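Local structure of gamma-D-glutamyl-L-lysine dipeptidyl-peptidase (Bacillus cereus ATCC 10987, 3H41) at residues Thr89-Asn92 with Tyr96-Trp99; Ala16-Ala21 with Val82-Gln87; Thr176-Arg179 with Ile184-Pro187; Ile193-Met198 with Tyr224-Ile229. The protein probably hydrolyses gamma-D-glutamyl-L-lysine bonds in murein peptides, releasing L-Ala-D-Glu, as a cysteine peptidase of the C40 (NlpC/P60) family. One frame throughout, in Å; residues are numbered along the deposited sequence.

Contact 1 (Thr89-Asn92 with Tyr96-Trp99); sequences TPRN and YPGW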
loop_
_atom_site.group_PDB
_atom_site.type_symbol
_atom_site.label_atom_id
_atom_site.label_comp_id
_atom_site.label_asym_id
_atom_site.label_seq_id
_atom_site.Cartn_x
_atom_site.Cartn_y
_atom_site.Cartn_z
ATOM N N THR A 89 -12.705 0.341 4.825
ATOM C CA THR A 89 -13.291 1.640 4.557
ATOM C C THR A 89 -14.762 1.611 4.992
ATOM O O THR A 89 -15.429 0.593 4.819
ATOM C CB THR A 89 -13.211 2.018 3.069
ATOM O OG1 THR A 89 -14.048 3.157 2.814
ATOM C CG2 THR A 89 -13.572 0.831 2.141
ATOM N N PRO A 90 -15.259 2.719 5.558
ATOM C CA PRO A 90 -16.705 2.781 5.847
ATOM C C PRO A 90 -17.574 2.772 4.593
ATOM O O PRO A 90 -18.783 2.604 4.713
ATOM C CB PRO A 90 -16.880 4.125 6.581
ATOM C CG PRO A 90 -15.695 4.935 6.197
ATOM C CD PRO A 90 -14.558 3.931 5.985
ATOM N N ARG A 91 -16.983 2.985 3.420
ATOM C CA ARG A 91 -17.735 3.017 2.149
ATOM C C ARG A 91 -18.311 1.653 1.738
ATOM O O ARG A 91 -19.298 1.581 0.986
ATOM C CB ARG A 91 -16.840 3.591 1.027
ATOM C CG ARG A 91 -16.311 4.996 1.354
ATOM C CD ARG A 91 -15.178 5.404 0.393
ATOM N NE ARG A 91 -15.646 5.406 -0.987
ATOM C CZ ARG A 91 -14.861 5.470 -2.062
ATOM N NH1 ARG A 91 -13.534 5.540 -1.940
ATOM N NH2 ARG A 91 -15.410 5.478 -3.266
ATOM N N ASN A 92 -17.699 0.571 2.203
ATOM C CA ASN A 92 -18.070 -0.773 1.790
ATOM C C ASN A 92 -17.528 -1.800 2.762
ATOM O O ASN A 92 -16.340 -1.827 3.066
ATOM C CB ASN A 92 -17.570 -1.103 0.389
ATOM C CG ASN A 92 -18.211 -2.378 -0.173
ATOM O OD1 ASN A 92 -17.854 -3.480 0.199
ATOM N ND2 ASN A 92 -19.143 -2.216 -1.084
ATOM N N TYR A 96 -12.263 -2.154 -0.416
ATOM C CA TYR A 96 -12.094 -0.808 -0.952
ATOM C C TYR A 96 -12.474 -0.799 -2.404
ATOM O O TYR A 96 -11.937 -1.575 -3.195
ATOM C CB TYR A 96 -10.640 -0.292 -0.775
ATOM C CG TYR A 96 -10.617 1.212 -0.675
ATOM C CD1 TYR A 96 -10.776 1.991 -1.802
ATOM C CD2 TYR A 96 -10.491 1.865 0.553
ATOM C CE1 TYR A 96 -10.785 3.339 -1.727
ATOM C CE2 TYR A 96 -10.512 3.253 0.630
ATOM C CZ TYR A 96 -10.666 3.983 -0.534
ATOM O OH TYR A 96 -10.718 5.356 -0.554
ATOM N N PRO A 97 -13.421 0.070 -2.778
ATOM C CA PRO A 97 -13.928 0.030 -4.135
ATOM C C PRO A 97 -13.123 0.847 -5.138
ATOM O O PRO A 97 -12.536 1.874 -4.797
ATOM C CB PRO A 97 -15.308 0.610 -3.979
ATOM C CG PRO A 97 -15.111 1.662 -2.953
ATOM C CD PRO A 97 -14.193 1.008 -1.943
ATOM N N GLY A 98 -13.120 0.386 -6.375
ATOM C CA GLY A 98 -12.604 1.168 -7.473
ATOM C C GLY A 98 -12.520 0.386 -8.761
ATOM O O GLY A 98 -12.741 -0.789 -8.774
ATOM N N TRP A 99 -12.167 1.075 -9.834
ATOM C CA TRP A 99 -12.144 0.515 -11.181
ATOM C C TRP A 99 -10.721 0.266 -11.654
ATOM O O TRP A 99 -9.808 1.094 -11.436
ATOM C CB TRP A 99 -12.854 1.470 -12.150
ATOM C CG TRP A 99 -14.308 1.621 -11.892
ATOM C CD1 TRP A 99 -14.914 2.489 -11.037
ATOM C CD2 TRP A 99 -15.366 0.898 -12.553
ATOM N NE1 TRP A 99 -16.291 2.314 -11.089
ATOM C CE2 TRP A 99 -16.587 1.353 -12.018
ATOM C CE3 TRP A 99 -15.386 -0.104 -13.522
ATOM C CZ2 TRP A 99 -17.824 0.854 -12.436
ATOM C CZ3 TRP A 99 -16.622 -0.608 -13.936
ATOM C CH2 TRP A 99 -17.818 -0.128 -13.395
#

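Contact 2 (Ala16-Ala21 with Val82-Gln87); sequences ATLWTA and VLVHGQ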
loop_
_atom_site.group_PDB
_atom_site.type_symbol
_atom_site.label_atom_id
_atom_site.label_comp_id
_atom_site.label_asym_id
_atom_site.label_seq_id
_atom_site.Cartn_x
_atom_site.Cartn_y
_atom_site.Cartn_z
ATOM N N ALA A 16 -1.731 -2.793 -8.822
ATOM C CA ALA A 16 -2.848 -2.275 -9.624
ATOM C C ALA A 16 -3.365 -0.973 -9.026
ATOM O O ALA A 16 -3.591 -0.870 -7.836
ATOM C CB ALA A 16 -3.988 -3.270 -9.716
ATOM N N THR A 17 -3.632 -0.010 -9.902
ATOM C CA THR A 17 -4.165 1.277 -9.502
ATOM C C THR A 17 -5.653 1.267 -9.815
ATOM O O THR A 17 -6.047 0.923 -10.936
ATOM C CB THR A 17 -3.435 2.349 -10.300
ATOM O OG1 THR A 17 -2.039 2.266 -9.974
ATOM C CG2 THR A 17 -3.954 3.753 -9.947
ATOM N N LEU A 18 -6.452 1.587 -8.797
ATOM C CA LEU A 18 -7.883 1.626 -8.916
ATOM C C LEU A 18 -8.380 3.073 -9.097
ATOM O O LEU A 18 -7.978 3.991 -8.372
ATOM C CB LEU A 18 -8.529 0.999 -7.682
ATOM C CG LEU A 18 -8.580 -0.550 -7.719
ATOM C CD1 LEU A 18 -7.194 -1.152 -7.604
ATOM C CD2 LEU A 18 -9.498 -1.011 -6.573
ATOM N N TRP A 19 -9.276 3.233 -10.053
ATOM C CA TRP A 19 -9.767 4.556 -10.517
ATOM C C TRP A 19 -11.187 4.789 -9.997
ATOM O O TRP A 19 -11.915 3.828 -9.773
ATOM C CB TRP A 19 -9.723 4.636 -12.061
ATOM C CG TRP A 19 -8.306 4.613 -12.553
ATOM C CD1 TRP A 19 -7.482 3.533 -12.542
ATOM C CD2 TRP A 19 -7.499 5.718 -13.021
ATOM N NE1 TRP A 19 -6.242 3.868 -12.985
ATOM C CE2 TRP A 19 -6.215 5.201 -13.300
ATOM C CE3 TRP A 19 -7.747 7.075 -13.282
ATOM C CZ2 TRP A 19 -5.159 5.999 -13.795
ATOM C CZ3 TRP A 19 -6.713 7.862 -13.749
ATOM C CH2 TRP A 19 -5.433 7.321 -14.025
ATOM N N THR A 20 -11.573 6.056 -9.825
ATOM C CA THR A 20 -12.908 6.394 -9.384
ATOM C C THR A 20 -13.919 6.174 -10.504
ATOM O O THR A 20 -15.089 6.113 -10.247
ATOM C CB THR A 20 -12.998 7.867 -8.944
ATOM O OG1 THR A 20 -12.556 8.707 -10.027
ATOM C CG2 THR A 20 -12.137 8.088 -7.694
ATOM N N ALA A 21 -13.476 6.058 -11.748
ATOM C CA ALA A 21 -14.372 5.751 -12.858
ATOM C C ALA A 21 -13.561 4.969 -13.837
ATOM O O ALA A 21 -12.349 5.140 -13.870
ATOM C CB ALA A 21 -14.905 7.050 -13.525
ATOM N N VAL A 82 -14.075 -3.438 -8.520
ATOM C CA VAL A 82 -13.637 -4.453 -7.548
ATOM C C VAL A 82 -13.682 -3.884 -6.148
ATOM O O VAL A 82 -13.699 -2.663 -5.963
ATOM C CB VAL A 82 -12.223 -5.041 -7.889
ATOM C CG1 VAL A 82 -12.159 -5.504 -9.325
ATOM C CG2 VAL A 82 -11.082 -4.032 -7.652
ATOM N N LEU A 83 -13.811 -4.768 -5.171
ATOM C CA LEU A 83 -13.627 -4.425 -3.773
ATOM C C LEU A 83 -12.345 -5.110 -3.277
ATOM O O LEU A 83 -12.237 -6.348 -3.293
ATOM C CB LEU A 83 -14.830 -4.877 -2.917
ATOM C CG LEU A 83 -16.193 -4.443 -3.460
ATOM C CD1 LEU A 83 -17.331 -5.003 -2.560
ATOM C CD2 LEU A 83 -16.261 -2.912 -3.586
ATOM N N VAL A 84 -11.386 -4.303 -2.825
ATOM C CA VAL A 84 -10.099 -4.806 -2.386
ATOM C C VAL A 84 -10.171 -5.275 -0.952
ATOM O O VAL A 84 -10.405 -4.500 -0.014
ATOM C CB VAL A 84 -8.969 -3.738 -2.529
ATOM C CG1 VAL A 84 -7.596 -4.339 -2.058
ATOM C CG2 VAL A 84 -8.886 -3.176 -4.003
ATOM N N HIS A 85 -9.967 -6.564 -0.762
ATOM C CA HIS A 85 -10.049 -7.125 0.575
ATOM C C HIS A 85 -8.809 -6.641 1.331
ATOM O O HIS A 85 -7.703 -6.541 0.763
ATOM C CB HIS A 85 -10.007 -8.660 0.529
ATOM C CG HIS A 85 -11.160 -9.301 -0.198
ATOM N ND1 HIS A 85 -11.437 -10.652 -0.098
ATOM C CD2 HIS A 85 -12.106 -8.786 -1.015
ATOM C CE1 HIS A 85 -12.506 -10.935 -0.825
ATOM N NE2 HIS A 85 -12.919 -9.825 -1.410
ATOM N N GLY A 86 -9.003 -6.342 2.602
ATOM C CA GLY A 86 -7.890 -6.001 3.477
ATOM C C GLY A 86 -7.561 -4.530 3.521
ATOM O O GLY A 86 -6.580 -4.140 4.151
ATOM N N GLN A 87 -8.407 -3.716 2.884
ATOM C CA GLN A 87 -8.289 -2.280 2.939
ATOM C C GLN A 87 -9.578 -1.714 3.499
ATOM O O GLN A 87 -10.506 -1.390 2.759
ATOM C CB GLN A 87 -7.948 -1.723 1.558
ATOM C CG GLN A 87 -6.537 -2.128 1.100
ATOM C CD GLN A 87 -6.070 -1.345 -0.119
ATOM O OE1 GLN A 87 -6.771 -0.448 -0.602
ATOM N NE2 GLN A 87 -4.893 -1.706 -0.647
#

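Contact 3 (Thr176-Arg179 with Ile184-Pro187); sequences TFYR and IPTP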
loop_
_atom_site.group_PDB
_atom_site.type_symbol
_atom_site.label_atom_id
_atom_site.label_comp_id
_atom_site.label_asym_id
_atom_site.label_seq_id
_atom_site.Cartn_x
_atom_site.Cartn_y
_atom_site.Cartn_z
ATOM N N THR A 176 10.624 -12.214 4.383
ATOM C CA THR A 176 10.475 -12.892 5.667
ATOM C C THR A 176 9.301 -13.844 5.529
ATOM O O THR A 176 8.324 -13.455 4.897
ATOM C CB THR A 176 10.080 -11.834 6.734
ATOM O OG1 THR A 176 11.124 -10.848 6.850
ATOM C CG2 THR A 176 9.782 -12.467 8.086
ATOM N N PHE A 177 9.316 -15.017 6.152
ATOM C CA PHE A 177 8.074 -15.783 6.100
ATOM C C PHE A 177 7.303 -15.787 7.400
ATOM O O PHE A 177 7.864 -15.588 8.476
ATOM C CB PHE A 177 8.211 -17.175 5.457
ATOM C CG PHE A 177 8.692 -18.240 6.371
ATOM C CD1 PHE A 177 7.795 -18.973 7.121
ATOM C CD2 PHE A 177 10.050 -18.539 6.437
ATOM C CE1 PHE A 177 8.229 -19.975 7.952
ATOM C CE2 PHE A 177 10.506 -19.544 7.262
ATOM C CZ PHE A 177 9.596 -20.273 8.023
ATOM N N TYR A 178 6.000 -15.936 7.251
ATOM C CA TYR A 178 5.041 -15.892 8.356
ATOM C C TYR A 178 3.916 -16.895 8.110
ATOM O O TYR A 178 3.568 -17.169 6.957
ATOM C CB TYR A 178 4.411 -14.499 8.466
ATOM C CG TYR A 178 5.336 -13.332 8.805
ATOM C CD1 TYR A 178 5.909 -13.203 10.073
ATOM C CD2 TYR A 178 5.550 -12.309 7.883
ATOM C CE1 TYR A 178 6.740 -12.109 10.387
ATOM C CE2 TYR A 178 6.344 -11.215 8.187
ATOM C CZ TYR A 178 6.924 -11.117 9.446
ATOM O OH TYR A 178 7.688 -10.013 9.718
ATOM N N ARG A 179 3.303 -17.399 9.188
ATOM C CA ARG A 179 2.219 -18.388 9.081
ATOM C C ARG A 179 0.932 -17.770 8.546
ATOM O O ARG A 179 0.185 -18.417 7.801
ATOM C CB ARG A 179 1.980 -19.057 10.445
ATOM C CG ARG A 179 3.264 -19.575 11.092
ATOM N N ILE A 184 1.896 -12.528 12.393
ATOM C CA ILE A 184 3.003 -11.601 12.312
ATOM C C ILE A 184 3.158 -11.087 13.729
ATOM O O ILE A 184 2.191 -10.738 14.353
ATOM C CB ILE A 184 2.771 -10.456 11.302
ATOM C CG1 ILE A 184 2.667 -11.023 9.891
ATOM C CG2 ILE A 184 3.907 -9.423 11.411
ATOM C CD1 ILE A 184 2.164 -9.993 8.847
ATOM N N PRO A 185 4.369 -11.108 14.260
ATOM C CA PRO A 185 4.507 -10.658 15.634
ATOM C C PRO A 185 4.089 -9.222 15.828
ATOM O O PRO A 185 4.218 -8.385 14.897
ATOM C CB PRO A 185 5.979 -10.811 15.883
ATOM C CG PRO A 185 6.411 -11.914 14.918
ATOM C CD PRO A 185 5.632 -11.636 13.721
ATOM N N THR A 186 3.634 -8.918 17.038
ATOM C CA THR A 186 3.291 -7.540 17.400
ATOM C C THR A 186 4.502 -6.645 17.393
ATOM O O THR A 186 5.502 -6.947 18.033
ATOM C CB THR A 186 2.629 -7.473 18.785
ATOM O OG1 THR A 186 1.443 -8.254 18.734
ATOM C CG2 THR A 186 2.202 -6.030 19.119
ATOM N N PRO A 187 4.445 -5.542 16.632
ATOM C CA PRO A 187 5.656 -4.718 16.507
ATOM C C PRO A 187 5.890 -3.842 17.726
ATOM O O PRO A 187 4.964 -3.429 18.361
ATOM C CB PRO A 187 5.351 -3.813 15.278
ATOM C CG PRO A 187 3.842 -3.713 15.283
ATOM C CD PRO A 187 3.346 -5.085 15.759
#

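Contact 4 (Ile193-Met198 with Tyr224-Ile229); sequences INTGKM and YKSHGI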
loop_
_atom_site.group_PDB
_atom_site.type_symbol
_atom_site.label_atom_id
_atom_site.label_comp_id
_atom_site.label_asym_id
_atom_site.label_seq_id
_atom_site.Cartn_x
_atom_site.Cartn_y
_atom_site.Cartn_z
ATOM N N ILE A 193 8.898 2.477 12.877
ATOM C CA ILE A 193 9.660 3.635 12.511
ATOM C C ILE A 193 10.742 3.223 11.524
ATOM O O ILE A 193 10.928 3.862 10.481
ATOM C CB ILE A 193 10.234 4.359 13.778
ATOM C CG1 ILE A 193 9.054 4.914 14.597
ATOM C CG2 ILE A 193 11.242 5.435 13.366
ATOM C CD1 ILE A 193 9.404 5.506 15.958
ATOM N N ASN A 194 11.392 2.108 11.827
ATOM C CA ASN A 194 12.462 1.621 11.012
ATOM C C ASN A 194 11.926 1.241 9.650
ATOM O O ASN A 194 12.578 1.512 8.612
ATOM C CB ASN A 194 13.204 0.466 11.725
ATOM C CG ASN A 194 14.191 0.995 12.747
ATOM O OD1 ASN A 194 14.760 2.079 12.558
ATOM N ND2 ASN A 194 14.339 0.289 13.857
ATOM N N THR A 195 10.721 0.678 9.641
ATOM C CA THR A 195 10.040 0.372 8.383
ATOM C C THR A 195 9.835 1.628 7.537
ATOM O O THR A 195 10.229 1.685 6.386
ATOM C CB THR A 195 8.710 -0.382 8.607
ATOM O OG1 THR A 195 8.994 -1.699 9.128
ATOM C CG2 THR A 195 7.930 -0.518 7.280
ATOM N N GLY A 196 9.254 2.654 8.133
ATOM C CA GLY A 196 9.061 3.929 7.453
ATOM C C GLY A 196 10.324 4.528 6.931
ATOM O O GLY A 196 10.352 5.013 5.787
ATOM N N LYS A 197 11.373 4.512 7.755
ATOM C CA LYS A 197 12.688 5.034 7.350
ATOM C C LYS A 197 13.275 4.421 6.116
ATOM O O LYS A 197 14.023 5.115 5.392
ATOM C CB LYS A 197 13.710 5.001 8.502
ATOM C CG LYS A 197 13.405 5.972 9.654
ATOM C CD LYS A 197 14.407 5.813 10.799
ATOM C CE LYS A 197 14.264 6.873 11.887
ATOM N NZ LYS A 197 15.287 6.694 13.004
HETATM N N MSE A 198 12.943 3.153 5.829
HETATM C CA MSE A 198 13.433 2.528 4.603
HETATM C C MSE A 198 13.018 3.300 3.363
HETATM O O MSE A 198 13.695 3.215 2.327
HETATM C CB MSE A 198 12.952 1.078 4.476
HETATM C CG MSE A 198 13.398 0.153 5.637
HETATM SE SE MSE A 198 13.114 -1.711 5.026
HETATM C CE MSE A 198 11.321 -1.592 4.449
ATOM N N TYR A 224 1.632 -0.355 9.070
ATOM C CA TYR A 224 0.923 -1.161 10.083
ATOM C C TYR A 224 0.540 -2.540 9.576
ATOM O O TYR A 224 0.731 -3.513 10.295
ATOM C CB TYR A 224 -0.277 -0.401 10.645
ATOM C CG TYR A 224 0.113 0.474 11.806
ATOM C CD1 TYR A 224 0.095 -0.044 13.134
ATOM C CD2 TYR A 224 0.518 1.787 11.636
ATOM C CE1 TYR A 224 0.450 0.719 14.198
ATOM C CE2 TYR A 224 0.890 2.561 12.732
ATOM C CZ TYR A 224 0.837 2.006 14.012
ATOM O OH TYR A 224 1.203 2.719 15.118
ATOM N N LYS A 225 0.050 -2.627 8.342
ATOM C CA LYS A 225 -0.445 -3.876 7.795
ATOM C C LYS A 225 0.664 -4.916 7.676
ATOM O O LYS A 225 0.454 -6.109 7.983
ATOM C CB LYS A 225 -1.081 -3.655 6.436
ATOM C CG LYS A 225 -1.690 -4.944 5.902
ATOM C CD LYS A 225 -3.000 -4.779 5.201
ATOM C CE LYS A 225 -3.453 -6.097 4.562
ATOM N NZ LYS A 225 -4.196 -5.905 3.265
ATOM N N SER A 226 1.845 -4.441 7.289
ATOM C CA SER A 226 3.037 -5.307 7.144
ATOM C C SER A 226 3.544 -5.864 8.461
ATOM O O SER A 226 4.352 -6.809 8.466
ATOM C CB SER A 226 4.154 -4.550 6.426
ATOM O OG SER A 226 4.757 -3.529 7.224
ATOM N N HIS A 227 3.103 -5.265 9.567
ATOM C CA HIS A 227 3.433 -5.701 10.918
ATOM C C HIS A 227 2.212 -6.311 11.628
ATOM O O HIS A 227 2.161 -6.383 12.884
ATOM C CB HIS A 227 4.005 -4.524 11.725
ATOM C CG HIS A 227 5.380 -4.133 11.293
ATOM N ND1 HIS A 227 6.500 -4.852 11.658
ATOM C CD2 HIS A 227 5.820 -3.143 10.477
ATOM C CE1 HIS A 227 7.573 -4.289 11.130
ATOM N NE2 HIS A 227 7.191 -3.259 10.396
ATOM N N GLY A 228 1.251 -6.758 10.831
ATOM C CA GLY A 228 0.100 -7.551 11.326
ATOM C C GLY A 228 -1.100 -6.773 11.859
ATOM O O GLY A 228 -2.025 -7.355 12.417
ATOM N N ILE A 229 -1.098 -5.462 11.689
ATOM C CA ILE A 229 -2.195 -4.607 12.227
ATOM C C ILE A 229 -2.895 -3.908 11.065
ATOM O O ILE A 229 -2.312 -3.069 10.387
ATOM C CB ILE A 229 -1.660 -3.592 13.247
ATOM C CG1 ILE A 229 -0.956 -4.313 14.391
ATOM C CG2 ILE A 229 -2.812 -2.689 13.745
ATOM C CD1 ILE A 229 -0.372 -3.419 15.432
#

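Contact 1 (Thr89-Asn92 with Tyr96-Trp99)
Tyr96, an experimentally established substrate-binding residue that touches the bound alanine, meets Thr89 and Arg91 of the loop joining strands 79-84 and 96-101 of the SH3-like domain. The loop turns as a type I beta turn from Thr89 to Asn92, and its first side chain adds an ST turn: Arg91 N donates to Thr89 OG1 at 3.0 Å with an angle of 163°. With OG1 anti to the backbone N and engaged in that turn, the methyl is left to face the strand. Thr89 CG2 lies 3.6 Å from Tyr96 CD2, approaching the ring obliquely, and it also reaches Pro97 CD. At the phenol end, Arg91 NH1 is 3.1 Å from Tyr96 OH, but the bond is weak because its angle is only 126°. The hydroxyl sits at the guanidinium edge, in its plane, while the guanidinium and the Tyr96 ring are nearly perpendicular (88°). Pro97 CG lies over one guanidinium face, toward its rim, 3.8 Å from Arg91 NH2. Stronger polar partners lie close by: Arg91 NH1 forms a salt bridge with Glu61, which probably helps fix the guanidinium beside the phenol, and Tyr96 OH is hydrogen-bonded to Asp234; both are substrate-binding residues. Strand 96-101 forms one edge of a five-stranded antiparallel sheet, where Tyr96 and Gly98 pair through their backbones with Val84 and Val82 of strand 79-84, and the turn lies beside the Tyr96 end of this edge.

Contact 2 (Ala16-Ala21 with Val82-Gln87)
Leu18 reaches across to Val82 and Val84 with a single methyl group. Its CB points toward strand 79-84, and CG, placed anti to the carbonyl carbon (chi1 -81°), carries the branch on in that direction. Beyond CG, CD2 is the branch that makes the contact, and it meets both valines: it is 3.6 Å from Val82 CG2 and 3.4 Å from Val84 CG2. The second distance is shorter than usual for two carbons, so the packing is tight at this point. The side chains of Leu18 and Val82 cross at about a right angle, and all three residues are buried. The geometry is that of apolar packing between two sheets: strand 15-19 pairs antiparallel with strand 60-65, while strand 79-84 belongs to the five-stranded antiparallel sheet of the SH3-like domain. A CA separation of 8.5 Å between Leu18 and Val82 is too wide for backbone pairing, so Leu18 and the valines meet through side chains alone, although the two sheets are also tied by a backbone hydrogen bond between Trp19 and Trp99. Each valine offers CG2, but from a different rotamer. In Val84 this methyl is anti to the carbonyl carbon; in Val82 it lies between the backbone N and the carbonyl carbon. Around the trio, Met100 touches Val82 and Ala64 touches Val84.

Contact 3 (Thr176-Arg179 with Ile184-Pro187)
Tyr178 presents one face of its ring to Ile184, and this is the closely fitted part of the contact. Ile184 CG1 lies 3.7 Å from the centroid of the Tyr178 ring and only 14° off the ring normal, which meets the geometry of a CH-pi interaction. The same carbon is 3.7 Å from Tyr178 CG, while Ile184 CG2 lies 4.0 Å from Tyr178 CZ, so both branches follow the ring from its root toward the phenol end. They can do so because Ile184 chi1 of -64° sets CG1 anti to the carbonyl carbon and CG2 anti to the backbone N. The outer side is sparser. Pro185, itself exposed, adds mainly CD, 3.5 Å from Tyr178 CE1, at a slant that is neither over the face nor at the edge. It buries 19 Å² against the tyrosine's segment, compared with 48 Å² for Ile184. Strand 175-178 forms one edge of a seven-stranded antiparallel sheet in the second SH3-like domain, bonded through Thr176 and Tyr178 to strand 119-122; the loop packed against it leads into helix 189-197 of the NlpC/P60 domain.

Contact 4 (Ile193-Met198 with Tyr224-Ile229)
Chi1 of -67° in Thr195 sets OG1 anti to the carbonyl carbon, and chi1 of -72° in His227 does the same for CG. The two side chains come from opposite directions and meet in one short hydrogen bond, His227 NE2 donating to Thr195 OG1 at 2.7 Å. The oxygen lies 2° out of the imidazole plane, so it sits squarely at the ring edge, and Thr195 CB follows at 3.7 Å from NE2. With NE2 as donor, the neutral form protonated there would suffice for this bond, although a charged ring is not excluded. Thr195 OG1 is also bonded to Asp191 O one helical turn earlier, so the hydroxyl joins its own helix to the histidine. Beside this bond the contact is slight: Thr195 CG2 comes 4.4 Å from Ser226 OG, whose polar partners include Tyr144 OH of the second SH3-like domain and Ile223 O. His227 is the residue just before the glycine that closes the helix, and its N bonds to Tyr224 O, from the opposite face of that carbonyl to Ile229 N. Gly228, with positive phi, is the C-prime residue of the Schellman motif that ends helix 218-225 of the NlpC/P60 domain next to helix 189-197; Ile229 N to Tyr224 O and Gly228 N to Lys225 O, each at 3.0 Å, are the two bonds that make this motif.

Contacts 1 and 2 are neighbours, with centres 7 Å apart: residues 82-87 of contact 2 and residues 96-99 of contact 1 lie on neighbouring strands of one sheet, where Pro97 CB packs 3.7 Å from Leu83 CD2. Contact 1 borders the ligand, the Tyr96 side chain lying about 3 Å from the bound alanine and about 6 Å from the bound D-glutamate. In contact 2, the Leu18 side chain is about 9 Å from the alanine. Contacts 3 and 4, centres 11 Å apart, lie away from the substrate-binding and catalytic residues and meet where Ile184 CG2 approaches His227 C at 3.5 Å. A probable hydrogen bond, Gly86 O to Lys225 NZ at 3.1 Å, joins contact 2 to contact 4 across the domains.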